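Local atomic coordinates of endoglucanase (Komagataeibacter sucrofermentans, PDB entry 6VC5), a protein that probably hydrolyses internal beta-1,4-glucosidic linkages in cellulose and related beta-glucans, as a family 8 glycosyl hydrolase. Residues Y221-W232 / Y301-A312. Sequence-based numbering, arbitrary orientation.
Sequences YDAIRVPLYLSW and YSAALTMLAYIA
Tyr301 OH donates a hydrogen bond of 2.7 Å to the backbone O of Tyr221. The hydroxyl lies in the carbonyl plane, on a lone pair. With CG swung away from the backbone N (chi1 172°), the Tyr301 side chain reaches across to the carbonyl of Tyr221. The Tyr221 ring then turns its CD1 edge onto the face of Tyr301. This is a T-shaped pair, with planes at 80° and centroids 5.4 Å apart. Bond and stack together hold the Tyr301 ring from two directions.

Further along, the side chains of Arg225 and Leu305 lie alongside each other, running opposite ways. In one of the two modelled conformers of Arg225, Leu305 CD1 lies over one face of the guanidinium, 3.6 Å from Arg225 NH2. In that conformer Leu308 is a knob in a hole formed by Arg225, Leu228, Tyr229 and Trp232. Leu308 CB meets Leu228 CD2 at 4.0 Å, and Leu308 CD1 meets the indole edge at Trp232 CZ3.

At the C-terminal end the Trp232 indole lies over Ala312. Ala312 CA sits 3.9 Å from the centroid of the five-membered ring, almost on its normal, as a CH-pi contact. Ala312 CB touches the same face, 3.7 Å from Trp232 CD2. Trp232 CZ2 meets Ile311 CG2 at 3.5 Å. Without the indole, as with an alanine here, Ala312 and Ile311 would probably lose their aromatic cover and the Leu308 hole one wall.

The axes of the two helical segments come within 10.4 Å and run nearly parallel, 16° apart. This is a buried helix-helix contact in what is, as in other family 8 glycosyl hydrolases, probably an (alpha/alpha)6 barrel. Helix 33-46 adds Tyr38 and Phe42 against Leu308, and helix 274-282 packs Val279 on Leu305 and Ala278 on Ala309.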
ATOM      1  N   TYR A 221       2.378 -10.114   5.334  1.00  6.06           N
ATOM      2  CA  TYR A 221       2.453  -9.604   3.993  1.00  7.00           C
ATOM      3  C   TYR A 221       1.788  -8.255   3.771  1.00  7.77           C
ATOM      4  O   TYR A 221       2.086  -7.590   2.831  1.00  9.57           O
ATOM      5  CB  TYR A 221       1.919 -10.659   3.028  1.00  9.17           C
ATOM      6  CG  TYR A 221       2.735 -11.910   3.082  1.00 11.09           C
ATOM      7  CD1 TYR A 221       3.857 -12.030   2.339  1.00 11.66           C
ATOM      8  CD2 TYR A 221       2.401 -12.948   3.918  1.00 13.72           C
ATOM      9  CE1 TYR A 221       4.625 -13.155   2.388  1.00 15.19           C
ATOM     10  CE2 TYR A 221       3.183 -14.081   3.985  1.00 15.43           C
ATOM     11  CZ  TYR A 221       4.285 -14.176   3.211  1.00 16.14           C
ATOM     12  OH  TYR A 221       5.113 -15.266   3.187  1.00 19.82           O
ATOM     13  N   ASP A 222       0.892  -7.870   4.671  1.00  8.04           N
ATOM     14  CA  ASP A 222       0.339  -6.520   4.670  1.00  9.42           C
ATOM     15  C   ASP A 222       1.193  -5.546   5.490  1.00  7.04           C
ATOM     16  O   ASP A 222       1.630  -4.523   5.005  1.00  6.13           O
ATOM     17  CB  ASP A 222      -1.068  -6.512   5.297  1.00 11.15           C
ATOM     18  CG  ASP A 222      -2.129  -7.238   4.464  1.00 18.65           C
ATOM     19  OD1 ASP A 222      -2.188  -8.478   4.521  1.00 24.08           O
ATOM     20  OD2 ASP A 222      -2.952  -6.577   3.821  1.00 19.08           O
ATOM     21  N   ALA A 223       1.468  -5.932   6.727  1.00  5.47           N
ATOM     22  CA  ALA A 223       2.092  -5.047   7.689  1.00  5.88           C
ATOM     23  C   ALA A 223       3.508  -4.641   7.315  1.00  5.00           C
ATOM     24  O   ALA A 223       3.978  -3.641   7.758  1.00  4.78           O
ATOM     25  CB  ALA A 223       2.041  -5.626   9.098  1.00  7.03           C
ATOM     26  N   ILE A 224       4.136  -5.401   6.444  1.00  5.55           N
ATOM     27  CA  ILE A 224       5.514  -5.128   6.104  1.00  6.90           C
ATOM     28  C   ILE A 224       5.537  -3.876   5.259  1.00  7.38           C
ATOM     29  O   ILE A 224       6.518  -3.163   5.326  1.00  8.18           O
ATOM     30  CB  ILE A 224       6.090  -6.279   5.228  1.00  7.36           C
ATOM     31  CG1 ILE A 224       7.565  -6.072   4.884  1.00  7.86           C
ATOM     32  CG2 ILE A 224       5.311  -6.392   3.927  1.00  7.51           C
ATOM     33  CD1 ILE A 224       8.455  -6.146   6.095  1.00 10.84           C
ATOM     34  N   ARG A 225       4.462  -3.375   4.710  0.50  5.82           N
ATOM     35  CA  ARG A 225       4.480  -2.060   4.113  0.50  7.81           C
ATOM     36  C   ARG A 225       4.577  -0.891   5.089  0.50  7.68           C
ATOM     37  O   ARG A 225       4.861   0.200   4.693  0.50 10.32           O
ATOM     38  CB  ARG A 225       3.358  -1.902   3.093  0.50  8.10           C
ATOM     39  CG  ARG A 225       3.594  -2.773   1.864  0.50  9.69           C
ATOM     40  CD  ARG A 225       2.686  -2.466   0.689  0.50 11.71           C
ATOM     41  NE  ARG A 225       2.439  -3.693  -0.072  0.50 14.54           N
ATOM     42  CZ  ARG A 225       3.015  -4.034  -1.228  0.50 15.13           C
ATOM     43  NH1 ARG A 225       2.717  -5.171  -1.775  0.50 18.04           N
ATOM     44  NH2 ARG A 225       3.866  -3.247  -1.845  0.50 18.82           N
ATOM     45  N   VAL A 226       4.146  -1.110   6.315  1.00  6.63           N
ATOM     46  CA  VAL A 226       4.069  -0.006   7.269  1.00  7.20           C
ATOM     47  C   VAL A 226       5.402   0.713   7.488  1.00  7.43           C
ATOM     48  O   VAL A 226       5.479   1.909   7.300  1.00  8.00           O
ATOM     49  CB  VAL A 226       3.430  -0.434   8.613  1.00  6.36           C
ATOM     50  CG1 VAL A 226       3.541   0.679   9.651  1.00  9.01           C
ATOM     51  CG2 VAL A 226       1.967  -0.789   8.383  1.00  8.17           C
ATOM     52  N   PRO A 227       6.441  -0.003   7.884  1.00  6.81           N
ATOM     53  CA  PRO A 227       7.725   0.697   8.039  1.00  7.20           C
ATOM     54  C   PRO A 227       8.189   1.362   6.748  1.00  8.37           C
ATOM     55  O   PRO A 227       8.783   2.445   6.802  1.00 11.09           O
ATOM     56  CB  PRO A 227       8.679  -0.412   8.520  1.00  7.93           C
ATOM     57  CG  PRO A 227       8.006  -1.707   8.110  1.00  7.12           C
ATOM     58  CD  PRO A 227       6.542  -1.428   8.254  1.00  6.52           C
ATOM     59  N   LEU A 228       7.878   0.779   5.587  1.00  6.72           N
ATOM     60  CA  LEU A 228       8.265   1.405   4.324  1.00  8.18           C
ATOM     61  C   LEU A 228       7.547   2.735   4.104  1.00  7.59           C
ATOM     62  O   LEU A 228       8.184   3.745   3.784  1.00  8.19           O
ATOM     63  CB  LEU A 228       8.013   0.455   3.159  1.00 10.76           C
ATOM     64  CG  LEU A 228       8.548   1.031   1.844  1.00 12.36           C
ATOM     65  CD1 LEU A 228      10.068   1.138   1.883  1.00 16.46           C
ATOM     66  CD2 LEU A 228       8.093   0.182   0.682  1.00 15.81           C
ATOM     67  N   TYR A 229       6.217   2.761   4.268  1.00  7.54           N
ATOM     68  CA  TYR A 229       5.481   4.003   4.031  1.00  8.06           C
ATOM     69  C   TYR A 229       5.863   5.082   5.037  1.00  8.87           C
ATOM     70  O   TYR A 229       5.954   6.264   4.674  1.00 10.23           O
ATOM     71  CB  TYR A 229       3.966   3.760   4.033  1.00  8.19           C
ATOM     72  CG  TYR A 229       3.435   3.056   2.797  1.00 10.32           C
ATOM     73  CD1 TYR A 229       3.833   3.454   1.522  1.00 11.96           C
ATOM     74  CD2 TYR A 229       2.508   2.015   2.905  1.00 10.99           C
ATOM     75  CE1 TYR A 229       3.348   2.825   0.394  1.00 13.97           C
ATOM     76  CE2 TYR A 229       2.018   1.384   1.772  1.00 12.16           C
ATOM     77  CZ  TYR A 229       2.448   1.794   0.528  1.00 15.11           C
ATOM     78  OH  TYR A 229       1.967   1.176  -0.607  1.00 19.22           O
ATOM     79  N   LEU A 230       6.083   4.702   6.305  1.00  9.87           N
ATOM     80  CA  LEU A 230       6.490   5.675   7.319  1.00 10.85           C
ATOM     81  C   LEU A 230       7.862   6.250   7.003  1.00 11.51           C
ATOM     82  O   LEU A 230       8.074   7.466   7.117  1.00 11.98           O
ATOM     83  CB  LEU A 230       6.508   5.023   8.698  1.00 10.51           C
ATOM     84  CG  LEU A 230       5.150   4.653   9.287  1.00 12.25           C
ATOM     85  CD1 LEU A 230       5.351   3.951  10.635  1.00 14.46           C
ATOM     86  CD2 LEU A 230       4.275   5.882   9.432  1.00 13.63           C
ATOM     87  N   SER A 231       8.806   5.399   6.599  1.00 10.99           N
ATOM     88  CA  SER A 231      10.131   5.895   6.227  1.00 12.67           C
ATOM     89  C   SER A 231      10.048   6.811   5.010  1.00 13.76           C
ATOM     90  O   SER A 231      10.621   7.909   4.999  1.00 14.54           O
ATOM     91  CB  SER A 231      11.065   4.720   5.949  1.00 15.03           C
ATOM     92  OG  SER A 231      12.370   5.197   5.670  1.00 18.73           O
ATOM     93  N   TRP A 232       9.319   6.376   3.983  1.00 10.68           N
ATOM     94  CA  TRP A 232       9.200   7.132   2.738  1.00 10.03           C
ATOM     95  C   TRP A 232       8.632   8.527   2.993  1.00 13.20           C
ATOM     96  O   TRP A 232       9.115   9.518   2.430  1.00 15.20           O
ATOM     97  CB  TRP A 232       8.288   6.308   1.832  1.00 11.23           C
ATOM     98  CG  TRP A 232       8.013   6.757   0.433  1.00 12.81           C
ATOM     99  CD1 TRP A 232       8.347   7.941  -0.163  1.00 15.18           C
ATOM    100  CD2 TRP A 232       7.306   5.996  -0.544  1.00 13.86           C
ATOM    101  NE1 TRP A 232       7.888   7.953  -1.472  1.00 15.55           N
ATOM    102  CE2 TRP A 232       7.244   6.768  -1.721  1.00 15.35           C
ATOM    103  CE3 TRP A 232       6.726   4.723  -0.538  1.00 15.74           C
ATOM    104  CZ2 TRP A 232       6.613   6.310  -2.878  1.00 15.38           C
ATOM    105  CZ3 TRP A 232       6.100   4.271  -1.681  1.00 16.91           C
ATOM    106  CH2 TRP A 232       6.054   5.061  -2.840  1.00 17.46           C
ATOM    107  N   TYR A 301       4.363 -10.784  -5.908  1.00  8.72           N
ATOM    108  CA  TYR A 301       4.292 -10.033  -4.657  1.00  8.73           C
ATOM    109  C   TYR A 301       5.643  -9.411  -4.326  1.00  8.27           C
ATOM    110  O   TYR A 301       5.737  -8.225  -3.985  1.00  7.60           O
ATOM    111  CB  TYR A 301       3.859 -10.962  -3.516  1.00 10.18           C
ATOM    112  CG  TYR A 301       3.950 -10.272  -2.181  1.00  9.87           C
ATOM    113  CD1 TYR A 301       2.893  -9.515  -1.697  1.00 10.27           C
ATOM    114  CD2 TYR A 301       5.112 -10.340  -1.424  1.00  9.15           C
ATOM    115  CE1 TYR A 301       2.986  -8.849  -0.483  1.00  9.73           C
ATOM    116  CE2 TYR A 301       5.217  -9.686  -0.226  1.00  9.67           C
ATOM    117  CZ  TYR A 301       4.147  -8.946   0.241  1.00 10.75           C
ATOM    118  OH  TYR A 301       4.265  -8.297   1.435  1.00 11.36           O
ATOM    119  N   SER A 302       6.698 -10.214  -4.404  1.00  8.54           N
ATOM    120  CA  SER A 302       8.025  -9.732  -4.042  1.00  7.60           C
ATOM    121  C   SER A 302       8.497  -8.658  -5.016  1.00  8.34           C
ATOM    122  O   SER A 302       9.113  -7.661  -4.608  1.00  8.86           O
ATOM    123  CB  SER A 302       9.001 -10.910  -4.040  1.00  9.92           C
ATOM    124  OG  SER A 302      10.259 -10.516  -3.533  1.00 11.22           O
ATOM    125  N   ALA A 303       8.214  -8.839  -6.308  1.00  8.29           N
ATOM    126  CA  ALA A 303       8.636  -7.864  -7.308  1.00  8.36           C
ATOM    127  C   ALA A 303       7.995  -6.496  -7.066  1.00  8.23           C
ATOM    128  O   ALA A 303       8.667  -5.462  -7.134  1.00  7.93           O
ATOM    129  CB  ALA A 303       8.299  -8.374  -8.710  1.00  9.66           C
ATOM    130  N   ALA A 304       6.692  -6.471  -6.776  1.00  7.94           N
ATOM    131  CA  ALA A 304       6.024  -5.201  -6.528  1.00  7.94           C
ATOM    132  C   ALA A 304       6.555  -4.522  -5.268  1.00  8.33           C
ATOM    133  O   ALA A 304       6.770  -3.303  -5.260  1.00 10.37           O
ATOM    134  CB  ALA A 304       4.507  -5.404  -6.458  1.00  7.95           C
ATOM    135  N   LEU A 305       6.790  -5.292  -4.202  1.00  6.56           N
ATOM    136  CA  LEU A 305       7.308  -4.695  -2.973  1.00  7.88           C
ATOM    137  C   LEU A 305       8.720  -4.144  -3.170  1.00  7.32           C
ATOM    138  O   LEU A 305       9.054  -3.064  -2.658  1.00  7.77           O
ATOM    139  CB  LEU A 305       7.265  -5.729  -1.842  1.00  8.26           C
ATOM    140  CG  LEU A 305       7.679  -5.259  -0.447  1.00  7.67           C
ATOM    141  CD1 LEU A 305       6.817  -4.105   0.061  1.00  8.61           C
ATOM    142  CD2 LEU A 305       7.589  -6.438   0.512  1.00  9.57           C
ATOM    143  N   THR A 306       9.558  -4.871  -3.913  1.00  6.73           N
ATOM    144  CA  THR A 306      10.897  -4.390  -4.225  1.00  7.32           C
ATOM    145  C   THR A 306      10.841  -3.099  -5.036  1.00  7.57           C
ATOM    146  O   THR A 306      11.564  -2.142  -4.740  1.00  7.15           O
ATOM    147  CB  THR A 306      11.653  -5.492  -4.968  1.00  9.02           C
ATOM    148  OG1 THR A 306      11.733  -6.654  -4.131  1.00 10.11           O
ATOM    149  CG2 THR A 306      13.083  -5.041  -5.324  1.00  9.63           C
ATOM    150  N   MET A 307       9.954  -3.033  -6.039  1.00  8.29           N
ATOM    151  CA  MET A 307       9.803  -1.798  -6.803  1.00  9.26           C
ATOM    152  C   MET A 307       9.391  -0.628  -5.913  1.00 10.16           C
ATOM    153  O   MET A 307       9.910   0.485  -6.071  1.00 10.17           O
ATOM    154  CB  MET A 307       8.774  -1.970  -7.919  1.00 13.78           C
ATOM    155  CG  MET A 307       9.240  -2.691  -9.150  1.00 17.25           C
ATOM    156  SD  MET A 307      10.425  -1.812 -10.221  1.00 17.56           S
ATOM    157  CE  MET A 307      10.412  -0.091  -9.696  1.00 17.92           C
ATOM    158  N   LEU A 308       8.455  -0.855  -4.986  1.00  9.42           N
ATOM    159  CA  LEU A 308       8.062   0.195  -4.047  1.00 10.84           C
ATOM    160  C   LEU A 308       9.270   0.701  -3.263  1.00  9.81           C
ATOM    161  O   LEU A 308       9.408   1.908  -3.013  1.00 10.80           O
ATOM    162  CB  LEU A 308       7.022  -0.373  -3.087  1.00 12.82           C
ATOM    163  CG  LEU A 308       5.521  -0.447  -3.352  1.00 17.48           C
ATOM    164  CD1 LEU A 308       4.828   0.902  -3.556  1.00 17.33           C
ATOM    165  CD2 LEU A 308       5.222  -1.416  -4.508  1.00 22.61           C
ATOM    166  N   ALA A 309      10.174  -0.207  -2.880  1.00  8.51           N
ATOM    167  CA  ALA A 309      11.385   0.208  -2.176  1.00  9.21           C
ATOM    168  C   ALA A 309      12.306   1.069  -3.043  1.00  9.88           C
ATOM    169  O   ALA A 309      12.920   2.016  -2.538  1.00  9.47           O
ATOM    170  CB  ALA A 309      12.125  -1.015  -1.655  1.00  9.73           C
ATOM    171  N   TYR A 310      12.448   0.734  -4.334  1.00  9.09           N
ATOM    172  CA  TYR A 310      13.220   1.570  -5.254  1.00  9.53           C
ATOM    173  C   TYR A 310      12.639   2.974  -5.336  1.00  9.91           C
ATOM    174  O   TYR A 310      13.382   3.963  -5.341  1.00 10.66           O
ATOM    175  CB  TYR A 310      13.235   0.959  -6.660  1.00 10.32           C
ATOM    176  CG  TYR A 310      14.322  -0.062  -6.885  1.00 11.21           C
ATOM    177  CD1 TYR A 310      15.595   0.329  -7.302  1.00 13.33           C
ATOM    178  CD2 TYR A 310      14.083  -1.408  -6.688  1.00 12.70           C
ATOM    179  CE1 TYR A 310      16.597  -0.603  -7.501  1.00 13.11           C
ATOM    180  CE2 TYR A 310      15.079  -2.349  -6.888  1.00 11.86           C
ATOM    181  CZ  TYR A 310      16.334  -1.941  -7.294  1.00 13.44           C
ATOM    182  OH  TYR A 310      17.315  -2.894  -7.481  1.00 15.79           O
ATOM    183  N   ILE A 311      11.310   3.076  -5.393  1.00  9.75           N
ATOM    184  CA  ILE A 311      10.654   4.377  -5.496  1.00  9.58           C
ATOM    185  C   ILE A 311      10.852   5.170  -4.212  1.00 10.58           C
ATOM    186  O   ILE A 311      11.137   6.377  -4.248  1.00 12.78           O
ATOM    187  CB  ILE A 311       9.178   4.198  -5.899  1.00 10.95           C
ATOM    188  CG1 ILE A 311       9.119   3.631  -7.317  1.00 14.39           C
ATOM    189  CG2 ILE A 311       8.415   5.530  -5.827  1.00 12.77           C
ATOM    190  CD1 ILE A 311       7.751   3.231  -7.768  1.00 17.20           C
ATOM    191  N   ALA A 312      10.742   4.499  -3.061  1.00  9.37           N
ATOM    192  CA  ALA A 312      10.957   5.166  -1.781  1.00 10.18           C
ATOM    193  C   ALA A 312      12.406   5.627  -1.608  1.00 12.00           C
ATOM    194  O   ALA A 312      12.647   6.730  -1.095  1.00 14.33           O
ATOM    195  CB  ALA A 312      10.544   4.229  -0.641  1.00 10.81           C
TER